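Local coordinates for DNA replication and repair protein RecF (Caldanaerobacter subterraneus subsp. tengcongensis, PDB 5Z69) that binds ATP as an ABC-type ATPase, probably binds single-stranded DNA, and acts as a recombination mediator in the RecFOR pathway of DNA repair, at residues His119-Ile124 and Glu311-Lys316; Ser304-Leu309 and Pro317-Asp322. One frame throughout, in Å; residues are numbered along the deposited sequence.

Along the chain the four segments come in the order 119-124, 304-309, 311-316 and 317-322, so the two contacts interleave, and their centres lie about 7 Å apart. Helix 291-313 serves both: Leu306 and Leu309, in its late turns, meet Pro317 and Leu319 in interaction 2, while its last residue and the turn after it meet Leu121 in interaction 1. Strands 122-125 and 318-321 run parallel as neighbours in the mixed sheet of the ATPase core, joined by probable hydrogen bonds Val123 O to Leu320 N and Leu121 O to Val318 N, each 2.9 Å. One helix thus covers the edge of the sheet whose second strand leads to the nucleotide.

Interaction 1. Residues His119-Ile124 and Glu311-Lys316; sequences HFLTVI and EETGEK
Leu121, just before strand 122-125, an outermost strand of the P-loop ATPase sheet within this chain, has its CA 7.8 Å from the CA of Lys316, which lies in the connection from helix 291-313 to the neighbouring strand 318-321. At this bend the helix gives way at Gly314, whose positive phi of 67° readily suits a glycine, and an ST turn spans it from Thr313 to Glu315. Between the segments the contact belongs to a single methyl: CD1 of Leu121 lies 3.7 Å from CB of Glu315 and 3.7 Å from OG1 of Thr313. The Leu121 and Thr313 side chains reach for each other end to end, whereas Leu121 crosses Glu315 at roughly a right angle, touching the aliphatic base of the glutamate and not its carboxylate. The glutamate chain is bent at chi2 (-103°), and its OE2 accepts from the backbone N of Ala84. Leu121 also packs on Leu309 of the helix and on Met8 of a loop. Although OG1 of Thr313 touches a methyl, its polar partners are backbone atoms on either side of it in sequence. It gives its proton to the backbone O of Leu309, one helical turn back, and takes the N-H of Glu315 at 3.1 Å from N to OG1, fairly straight at 159°.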
loop_
_atom_site.group_PDB
_atom_site.type_symbol
_atom_site.label_atom_id
_atom_site.label_comp_id
_atom_site.label_asym_id
_atom_site.label_seq_id
_atom_site.Cartn_x
_atom_site.Cartn_y
_atom_site.Cartn_z
ATOM N N HIS A 119 -32.597 2.336 -10.643
ATOM C CA HIS A 119 -33.959 2.724 -10.981
ATOM C C HIS A 119 -34.397 3.799 -10.001
ATOM O O HIS A 119 -35.167 4.692 -10.334
ATOM C CB HIS A 119 -34.896 1.501 -10.930
ATOM C CG HIS A 119 -34.748 0.588 -12.107
ATOM N ND1 HIS A 119 -35.346 0.843 -13.327
ATOM C CD2 HIS A 119 -34.062 -0.574 -12.255
ATOM C CE1 HIS A 119 -35.023 -0.116 -14.180
ATOM N NE2 HIS A 119 -34.246 -0.988 -13.554
ATOM N N PHE A 120 -33.910 3.673 -8.775
ATOM C CA PHE A 120 -34.189 4.620 -7.686
ATOM C C PHE A 120 -32.877 4.987 -7.013
ATOM O O PHE A 120 -32.256 4.139 -6.364
ATOM C CB PHE A 120 -35.155 3.999 -6.673
ATOM C CG PHE A 120 -35.392 4.835 -5.431
ATOM C CD1 PHE A 120 -35.824 6.151 -5.526
ATOM C CD2 PHE A 120 -35.253 4.274 -4.167
ATOM C CE1 PHE A 120 -36.074 6.913 -4.386
ATOM C CE2 PHE A 120 -35.512 5.027 -3.013
ATOM C CZ PHE A 120 -35.902 6.359 -3.128
ATOM N N LEU A 121 -32.438 6.236 -7.162
ATOM C CA LEU A 121 -31.132 6.640 -6.586
ATOM C C LEU A 121 -31.264 7.295 -5.224
ATOM O O LEU A 121 -32.029 8.246 -5.045
ATOM C CB LEU A 121 -30.396 7.613 -7.514
ATOM C CG LEU A 121 -30.137 7.079 -8.921
ATOM C CD1 LEU A 121 -29.643 8.166 -9.852
ATOM C CD2 LEU A 121 -29.104 5.970 -8.784
ATOM N N THR A 122 -30.493 6.779 -4.275
ATOM C CA THR A 122 -30.394 7.345 -2.944
ATOM C C THR A 122 -28.918 7.506 -2.578
ATOM O O THR A 122 -28.059 6.851 -3.150
ATOM C CB THR A 122 -31.050 6.438 -1.865
ATOM O OG1 THR A 122 -30.575 5.105 -2.052
ATOM C CG2 THR A 122 -32.593 6.453 -1.947
ATOM N N VAL A 123 -28.635 8.394 -1.635
ATOM C CA VAL A 123 -27.353 8.391 -0.932
ATOM C C VAL A 123 -27.685 8.362 0.545
ATOM O O VAL A 123 -28.516 9.145 1.002
ATOM C CB VAL A 123 -26.499 9.629 -1.255
ATOM C CG1 VAL A 123 -25.166 9.596 -0.467
ATOM C CG2 VAL A 123 -26.257 9.704 -2.749
ATOM N N ILE A 124 -27.067 7.450 1.284
ATOM C CA ILE A 124 -27.392 7.314 2.692
ATOM C C ILE A 124 -26.187 7.726 3.521
ATOM O O ILE A 124 -25.078 7.271 3.275
ATOM C CB ILE A 124 -27.834 5.867 3.049
ATOM C CG1 ILE A 124 -28.036 5.724 4.556
ATOM C CG2 ILE A 124 -26.844 4.821 2.508
ATOM C CD1 ILE A 124 -29.063 4.660 4.917
ATOM N N GLU A 311 -23.655 14.251 -11.090
ATOM C CA GLU A 311 -22.989 14.629 -12.328
ATOM C C GLU A 311 -22.964 13.475 -13.322
ATOM O O GLU A 311 -23.210 13.668 -14.505
ATOM C CB GLU A 311 -21.560 15.111 -12.040
ATOM C CG GLU A 311 -21.356 16.599 -12.264
ATOM C CD GLU A 311 -21.367 16.985 -13.738
ATOM O OE1 GLU A 311 -21.086 16.111 -14.589
ATOM O OE2 GLU A 311 -21.658 18.163 -14.043
ATOM N N GLU A 312 -22.661 12.270 -12.849
ATOM C CA GLU A 312 -22.589 11.131 -13.760
ATOM C C GLU A 312 -23.967 10.674 -14.268
ATOM O O GLU A 312 -24.095 10.275 -15.427
ATOM C CB GLU A 312 -21.860 9.963 -13.094
ATOM C CG GLU A 312 -20.400 10.266 -12.783
ATOM C CD GLU A 312 -19.575 10.526 -14.036
ATOM O OE1 GLU A 312 -19.831 9.861 -15.066
ATOM O OE2 GLU A 312 -18.683 11.398 -13.993
ATOM N N THR A 313 -25.001 10.731 -13.435
ATOM C CA THR A 313 -26.307 10.218 -13.890
ATOM C C THR A 313 -27.240 11.280 -14.456
ATOM O O THR A 313 -28.228 10.951 -15.126
ATOM C CB THR A 313 -27.067 9.517 -12.761
ATOM O OG1 THR A 313 -27.342 10.460 -11.713
ATOM C CG2 THR A 313 -26.245 8.348 -12.210
ATOM N N GLY A 314 -26.963 12.550 -14.151
ATOM C CA GLY A 314 -27.899 13.618 -14.483
ATOM C C GLY A 314 -29.211 13.557 -13.706
ATOM O O GLY A 314 -30.167 14.257 -14.030
ATOM N N GLU A 315 -29.260 12.710 -12.677
ATOM C CA GLU A 315 -30.407 12.645 -11.788
ATOM C C GLU A 315 -30.091 13.257 -10.430
ATOM O O GLU A 315 -28.944 13.249 -9.975
ATOM C CB GLU A 315 -30.857 11.181 -11.596
ATOM C CG GLU A 315 -31.186 10.428 -12.880
ATOM C CD GLU A 315 -32.693 10.278 -13.127
ATOM O OE1 GLU A 315 -33.052 9.575 -14.099
ATOM O OE2 GLU A 315 -33.524 10.861 -12.376
ATOM N N LYS A 316 -31.111 13.772 -9.761
ATOM C CA LYS A 316 -30.939 14.182 -8.369
ATOM C C LYS A 316 -31.539 13.129 -7.432
ATOM O O LYS A 316 -32.757 12.847 -7.489
ATOM C CB LYS A 316 -31.583 15.547 -8.117
ATOM C CG LYS A 316 -31.431 16.054 -6.686
ATOM C CD LYS A 316 -32.030 17.460 -6.497
ATOM C CE LYS A 316 -31.231 18.529 -7.200
ATOM N NZ LYS A 316 -29.895 18.705 -6.547
#

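Interaction 2. Residues Ser304-Leu309 and Pro317-Asp322. With AGS (phosphothiophosphoric acid-adenylate ester), chain C.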
loop_
_atom_site.group_PDB
_atom_site.type_symbol
_atom_site.label_atom_id
_atom_site.label_comp_id
_atom_site.label_asym_id
_atom_site.label_seq_id
_atom_site.Cartn_x
_atom_site.Cartn_y
_atom_site.Cartn_z
ATOM N N SER A 304 -18.940 13.858 -1.603
ATOM C CA SER A 304 -18.373 13.603 -2.925
ATOM C C SER A 304 -19.116 12.510 -3.687
ATOM O O SER A 304 -19.273 12.582 -4.914
ATOM C CB SER A 304 -16.900 13.223 -2.797
ATOM O OG SER A 304 -16.143 14.347 -2.410
ATOM N N GLU A 305 -19.553 11.491 -2.959
ATOM C CA GLU A 305 -20.355 10.425 -3.541
ATOM C C GLU A 305 -21.569 11.050 -4.183
ATOM O O GLU A 305 -21.880 10.814 -5.357
ATOM C CB GLU A 305 -20.764 9.408 -2.469
ATOM C CG GLU A 305 -21.603 8.247 -3.008
ATOM C CD GLU A 305 -22.197 7.392 -1.904
ATOM O OE1 GLU A 305 -21.566 7.285 -0.825
ATOM O OE2 GLU A 305 -23.304 6.830 -2.121
ATOM N N LEU A 306 -22.241 11.883 -3.404
ATOM C CA LEU A 306 -23.420 12.593 -3.865
ATOM C C LEU A 306 -23.132 13.429 -5.115
ATOM O O LEU A 306 -23.833 13.339 -6.122
ATOM C CB LEU A 306 -23.943 13.473 -2.735
ATOM C CG LEU A 306 -25.082 14.429 -3.085
ATOM C CD1 LEU A 306 -26.242 13.682 -3.720
ATOM C CD2 LEU A 306 -25.525 15.181 -1.830
ATOM N N GLU A 307 -22.092 14.246 -5.043
ATOM C CA GLU A 307 -21.740 15.111 -6.157
ATOM C C GLU A 307 -21.417 14.321 -7.432
ATOM O O GLU A 307 -21.929 14.627 -8.504
ATOM C CB GLU A 307 -20.546 15.990 -5.772
ATOM C CG GLU A 307 -19.984 16.774 -6.933
ATOM C CD GLU A 307 -18.909 17.744 -6.477
ATOM O OE1 GLU A 307 -17.740 17.568 -6.870
ATOM O OE2 GLU A 307 -19.244 18.666 -5.704
ATOM N N ILE A 308 -20.549 13.320 -7.315
ATOM C CA ILE A 308 -20.216 12.488 -8.465
ATOM C C ILE A 308 -21.477 11.767 -9.011
ATOM O O ILE A 308 -21.694 11.693 -10.220
ATOM C CB ILE A 308 -19.103 11.473 -8.091
ATOM C CG1 ILE A 308 -17.819 12.233 -7.728
ATOM C CG2 ILE A 308 -18.829 10.512 -9.246
ATOM C CD1 ILE A 308 -16.684 11.365 -7.157
ATOM N N LEU A 309 -22.325 11.261 -8.124
ATOM C CA LEU A 309 -23.531 10.555 -8.573
ATOM C C LEU A 309 -24.440 11.491 -9.407
ATOM O O LEU A 309 -24.890 11.118 -10.503
ATOM C CB LEU A 309 -24.280 9.949 -7.360
ATOM C CG LEU A 309 -25.702 9.358 -7.525
ATOM C CD1 LEU A 309 -25.771 8.546 -8.760
ATOM C CD2 LEU A 309 -26.095 8.458 -6.337
ATOM N N PRO A 317 -30.696 12.545 -6.574
ATOM C CA PRO A 317 -31.112 11.418 -5.729
ATOM C C PRO A 317 -31.892 11.834 -4.508
ATOM O O PRO A 317 -31.932 13.018 -4.157
ATOM C CB PRO A 317 -29.785 10.800 -5.295
ATOM C CG PRO A 317 -28.851 11.958 -5.270
ATOM C CD PRO A 317 -29.245 12.803 -6.451
ATOM N N VAL A 318 -32.509 10.847 -3.868
ATOM C CA VAL A 318 -33.134 11.042 -2.579
ATOM C C VAL A 318 -32.062 10.905 -1.501
ATOM O O VAL A 318 -31.177 10.069 -1.616
ATOM C CB VAL A 318 -34.277 10.024 -2.353
ATOM C CG1 VAL A 318 -34.712 10.069 -0.908
ATOM C CG2 VAL A 318 -35.467 10.329 -3.329
ATOM N N LEU A 319 -32.147 11.707 -0.448
ATOM C CA LEU A 319 -31.134 11.676 0.595
ATOM C C LEU A 319 -31.669 10.956 1.842
ATOM O O LEU A 319 -32.766 11.259 2.322
ATOM C CB LEU A 319 -30.669 13.117 0.914
ATOM C CG LEU A 319 -29.546 13.706 0.050
ATOM C CD1 LEU A 319 -29.573 13.247 -1.384
ATOM C CD2 LEU A 319 -29.515 15.228 0.121
ATOM N N LEU A 320 -30.903 9.993 2.355
ATOM C CA LEU A 320 -31.238 9.298 3.593
ATOM C C LEU A 320 -30.230 9.612 4.724
ATOM O O LEU A 320 -29.023 9.325 4.597
ATOM C CB LEU A 320 -31.306 7.786 3.327
ATOM C CG LEU A 320 -32.212 7.401 2.136
ATOM C CD1 LEU A 320 -32.095 5.916 1.922
ATOM C CD2 LEU A 320 -33.621 7.823 2.394
ATOM N N LEU A 321 -30.726 10.208 5.805
ATOM C CA LEU A 321 -29.849 10.651 6.890
ATOM C C LEU A 321 -30.183 9.886 8.158
ATOM O O LEU A 321 -31.178 10.176 8.830
ATOM C CB LEU A 321 -29.988 12.158 7.118
ATOM C CG LEU A 321 -29.167 13.053 6.183
ATOM C CD1 LEU A 321 -29.657 12.908 4.751
ATOM C CD2 LEU A 321 -29.225 14.519 6.605
ATOM N N ASP A 322 -29.374 8.880 8.463
ATOM C CA ASP A 322 -29.692 8.008 9.586
ATOM C C ASP A 322 -28.901 8.387 10.811
ATOM O O ASP A 322 -27.710 8.148 10.859
ATOM C CB ASP A 322 -29.420 6.548 9.240
ATOM C CG ASP A 322 -30.018 5.588 10.260
ATOM O OD1 ASP A 322 -30.942 5.991 10.996
ATOM O OD2 ASP A 322 -29.578 4.427 10.317
HETATM P PG AGS C . -31.689 3.979 14.694
HETATM S S1G AGS C . -31.999 5.745 13.918
HETATM O O2G AGS C . -31.332 4.138 16.210
HETATM O O3G AGS C . -30.448 3.381 13.961
HETATM P PB AGS C . -33.910 2.545 15.697
HETATM O O1B AGS C . -35.302 3.073 15.585
HETATM O O2B AGS C . -33.249 2.969 17.020
HETATM O O3B AGS C . -32.960 3.054 14.496
HETATM P PA AGS C . -34.250 0.024 14.494
HETATM O O1A AGS C . -35.009 0.829 13.432
HETATM O O2A AGS C . -32.937 -0.589 14.117
HETATM O O3A AGS C . -33.991 0.957 15.765
HETATM O "O5'" AGS C . -35.177 -1.071 15.086
HETATM C "C5'" AGS C . -34.677 -2.366 15.270
HETATM C "C4'" AGS C . -35.640 -3.003 16.224
HETATM O "O4'" AGS C . -36.408 -4.003 15.518
HETATM C "C3'" AGS C . -34.969 -3.719 17.390
HETATM O "O3'" AGS C . -35.765 -3.614 18.565
HETATM C "C2'" AGS C . -34.811 -5.146 16.856
HETATM O "O2'" AGS C . -34.818 -6.120 17.895
HETATM C "C1'" AGS C . -36.058 -5.295 15.975
HETATM N N9 AGS C . -35.864 -6.162 14.825
HETATM C C8 AGS C . -34.740 -6.281 14.042
HETATM N N7 AGS C . -34.849 -7.170 13.088
HETATM C C5 AGS C . -36.129 -7.672 13.243
HETATM C C6 AGS C . -36.863 -8.653 12.547
HETATM N N6 AGS C . -36.385 -9.318 11.491
HETATM N N1 AGS C . -38.113 -8.933 12.978
HETATM C C2 AGS C . -38.595 -8.263 14.029
HETATM N N3 AGS C . -38.002 -7.321 14.766
HETATM C C4 AGS C . -36.766 -7.070 14.314
#
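Strand 318-321, the Walker B strand by sequence, is packed at its start against the late turns of helix 291-313. The closest approach is that of Leu306 CD1 to Pro317 CG, 3.5 Å, tighter than an ordinary carbon-carbon contact; the two side chains cross at a slant. The same methyl meets CD1 of Leu319 at 4.1 Å, with those two side chains at about a right angle. Leu306 reaches the strand through its torsions: chi1 of 173° sets CG opposite the backbone N, and chi2 of 54° turns CD1 to Pro317. One turn on, Leu309 CD2 touches Pro317 CB more loosely, at 4.5 Å. This is helix-on-sheet packing in the ABC-type ATPase core, where Leu320 faces helix 43-55, the helix that follows the Walker A loop. The strand then leads to Asp322 in the nucleotide pocket, which fits the Walker B aspartate by sequence and position. Its OD1 comes within 3.1 Å of S1G of AGS, a close approach rather than an assigned bond, while OD2 is 3.9 Å from O3G. Thr348 OG1, in the adjoining strand 345-349, hydrogen-bonds to OD1 and probably helps to position the carboxylate. In related ABC ATPases the equivalent aspartate helps to hold magnesium.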